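Local coordinates for protein glutaconate coenzyme a-transferase (Acidaminococcus fermentans, PDB 1POI) that transfers the coenzyme A moiety from acetyl-CoA to (R)-2-hydroxyglutarate and related acids such as glutaconate, a step of glutamate degradation, at residues Asp45-Gly50 / Val66-Asn71. Sequence-based numbering, arbitrary orientation.
Sequences DLTGLG and VKAYIN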
loop_
_atom_site.group_PDB
_atom_site.type_symbol
_atom_site.label_atom_id
_atom_site.label_comp_id
_atom_site.label_asym_id
_atom_site.label_seq_id
_atom_site.Cartn_x
_atom_site.Cartn_y
_atom_site.Cartn_z
ATOM N N ASP A 45 -42.414 8.031 13.859
ATOM C CA ASP A 45 -43.101 8.554 12.688
ATOM C C ASP A 45 -42.110 8.984 11.611
ATOM O O ASP A 45 -42.096 10.129 11.159
ATOM C CB ASP A 45 -44.061 9.700 13.075
ATOM C CG ASP A 45 -45.418 9.190 13.576
ATOM O OD1 ASP A 45 -46.196 8.658 12.746
ATOM O OD2 ASP A 45 -45.714 9.320 14.796
ATOM N N LEU A 46 -41.248 8.039 11.260
ATOM C CA LEU A 46 -40.228 8.197 10.240
ATOM C C LEU A 46 -40.756 7.566 8.954
ATOM O O LEU A 46 -41.588 6.644 8.982
ATOM C CB LEU A 46 -38.990 7.423 10.677
ATOM C CG LEU A 46 -37.917 8.007 11.597
ATOM C CD1 LEU A 46 -38.449 9.122 12.454
ATOM C CD2 LEU A 46 -37.334 6.870 12.437
ATOM N N THR A 47 -40.315 8.095 7.825
ATOM C CA THR A 47 -40.683 7.539 6.525
ATOM C C THR A 47 -39.306 7.307 5.898
ATOM O O THR A 47 -38.291 7.862 6.370
ATOM C CB THR A 47 -41.567 8.547 5.657
ATOM O OG1 THR A 47 -42.924 8.534 6.108
ATOM C CG2 THR A 47 -41.611 8.169 4.206
ATOM N N GLY A 48 -39.249 6.453 4.885
ATOM C CA GLY A 48 -37.993 6.224 4.215
ATOM C C GLY A 48 -38.076 5.131 3.192
ATOM O O GLY A 48 -39.083 4.413 3.089
ATOM N N LEU A 49 -37.044 5.054 2.360
ATOM C CA LEU A 49 -36.972 3.983 1.378
ATOM C C LEU A 49 -36.088 2.939 2.062
ATOM O O LEU A 49 -35.057 3.267 2.678
ATOM C CB LEU A 49 -36.309 4.427 0.074
ATOM C CG LEU A 49 -36.486 5.777 -0.632
ATOM C CD1 LEU A 49 -36.219 5.531 -2.088
ATOM C CD2 LEU A 49 -37.859 6.365 -0.461
ATOM N N GLY A 50 -36.509 1.685 2.007
ATOM C CA GLY A 50 -35.727 0.638 2.630
ATOM C C GLY A 50 -34.436 0.294 1.910
ATOM O O GLY A 50 -33.371 0.276 2.526
ATOM N N VAL A 66 -42.362 3.624 12.279
ATOM C CA VAL A 66 -42.441 3.968 10.870
ATOM C C VAL A 66 -43.866 4.273 10.409
ATOM O O VAL A 66 -44.766 3.426 10.515
ATOM C CB VAL A 66 -41.792 2.843 10.015
ATOM C CG1 VAL A 66 -41.950 3.115 8.543
ATOM C CG2 VAL A 66 -40.308 2.719 10.356
ATOM N N LYS A 67 -44.043 5.486 9.878
ATOM C CA LYS A 67 -45.334 6.007 9.409
ATOM C C LYS A 67 -45.655 5.426 8.045
ATOM O O LYS A 67 -46.748 4.938 7.803
ATOM C CB LYS A 67 -45.250 7.538 9.358
ATOM C CG LYS A 67 -46.574 8.276 9.202
ATOM C CD LYS A 67 -46.405 9.807 9.269
ATOM C CE LYS A 67 -45.738 10.380 8.013
ATOM N NZ LYS A 67 -45.800 11.895 7.932
ATOM N N ALA A 68 -44.669 5.459 7.161
ATOM C CA ALA A 68 -44.797 4.913 5.817
ATOM C C ALA A 68 -43.423 4.352 5.477
ATOM O O ALA A 68 -42.389 4.960 5.814
ATOM C CB ALA A 68 -45.175 6.002 4.841
ATOM N N TYR A 69 -43.409 3.205 4.814
ATOM C CA TYR A 69 -42.170 2.531 4.457
ATOM C C TYR A 69 -42.202 2.213 2.967
ATOM O O TYR A 69 -43.180 1.619 2.480
ATOM C CB TYR A 69 -42.090 1.252 5.291
ATOM C CG TYR A 69 -40.926 0.343 5.021
ATOM C CD1 TYR A 69 -39.604 0.758 5.248
ATOM C CD2 TYR A 69 -41.146 -0.958 4.563
ATOM C CE1 TYR A 69 -38.533 -0.114 5.026
ATOM C CE2 TYR A 69 -40.097 -1.826 4.342
ATOM C CZ TYR A 69 -38.796 -1.409 4.572
ATOM O OH TYR A 69 -37.779 -2.307 4.359
ATOM N N ILE A 70 -41.176 2.673 2.239
ATOM C CA ILE A 70 -41.086 2.457 0.788
ATOM C C ILE A 70 -40.215 1.207 0.639
ATOM O O ILE A 70 -39.019 1.217 0.935
ATOM C CB ILE A 70 -40.486 3.718 0.023
ATOM C CG1 ILE A 70 -41.104 5.041 0.532
ATOM C CG2 ILE A 70 -40.757 3.610 -1.481
ATOM C CD1 ILE A 70 -42.621 5.107 0.497
ATOM N N ASN A 71 -40.801 0.165 0.083
ATOM C CA ASN A 71 -40.141 -1.121 0.026
ATOM C C ASN A 71 -39.810 -1.813 -1.293
ATOM O O ASN A 71 -40.604 -1.803 -2.263
ATOM C CB ASN A 71 -40.983 -2.082 0.872
ATOM C CG ASN A 71 -40.297 -3.384 1.126
ATOM O OD1 ASN A 71 -39.375 -3.453 1.947
ATOM N ND2 ASN A 71 -40.718 -4.429 0.413
#
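Strands 46-49 and 68-71 run parallel, with 6° between their directions. Three backbone hydrogen bonds join the two segments. K67 N gives to L46 O in the plane of that carbonyl. I70 N meets G48 O at 2.9 Å, almost in line with the carbonyl. I70 O in turn accepts from G50 N at 2.8 Å, with an N-H...O angle of 170°, the straightest of the three. I70 is thus gripped through both its N-H and its carbonyl. T47 CA lies 3.2 Å from A68 O, a CA-H...O contact. The chain bends at K67, and K67 O is hydrogen-bonded to T96 OG1 of the next strand, 96-99.

L49 and I70 make the apolar side-chain contact of the pair. They run next to each other in the same direction, with L49 CD2 3.6 Å from I70 CG1. Helix 102-114 covers both, through I105. T47 and A68 share this face, OG1 of T47 lying against the A68 methyl.

L46, V66 and Y69 point to the other face. Y69 has CG anti to its backbone N (chi1 176°), which carries the ring alongside G50, with CE1 3.8 Å from G50 CA. Its ring meets W57, and its hydroxyl is hydrogen-bonded to T74 OG1. An alanine here would probably loosen the packing around G50 and W57, with the hydrogen bond to T74 lost.

At the N-terminal end of the pair the D45 and K67 side chains meet roughly perpendicular. D45 OD1 touches K67 CG at 3.6 Å, but the charges stay apart. K67 NZ is hydrogen-bonded to D144 O.

Helix 55-62 links the two strands and packs on V66 through W57 and L60. The pair is a beta-alpha-beta unit within the parallel sheet of the CoA-transferase fold.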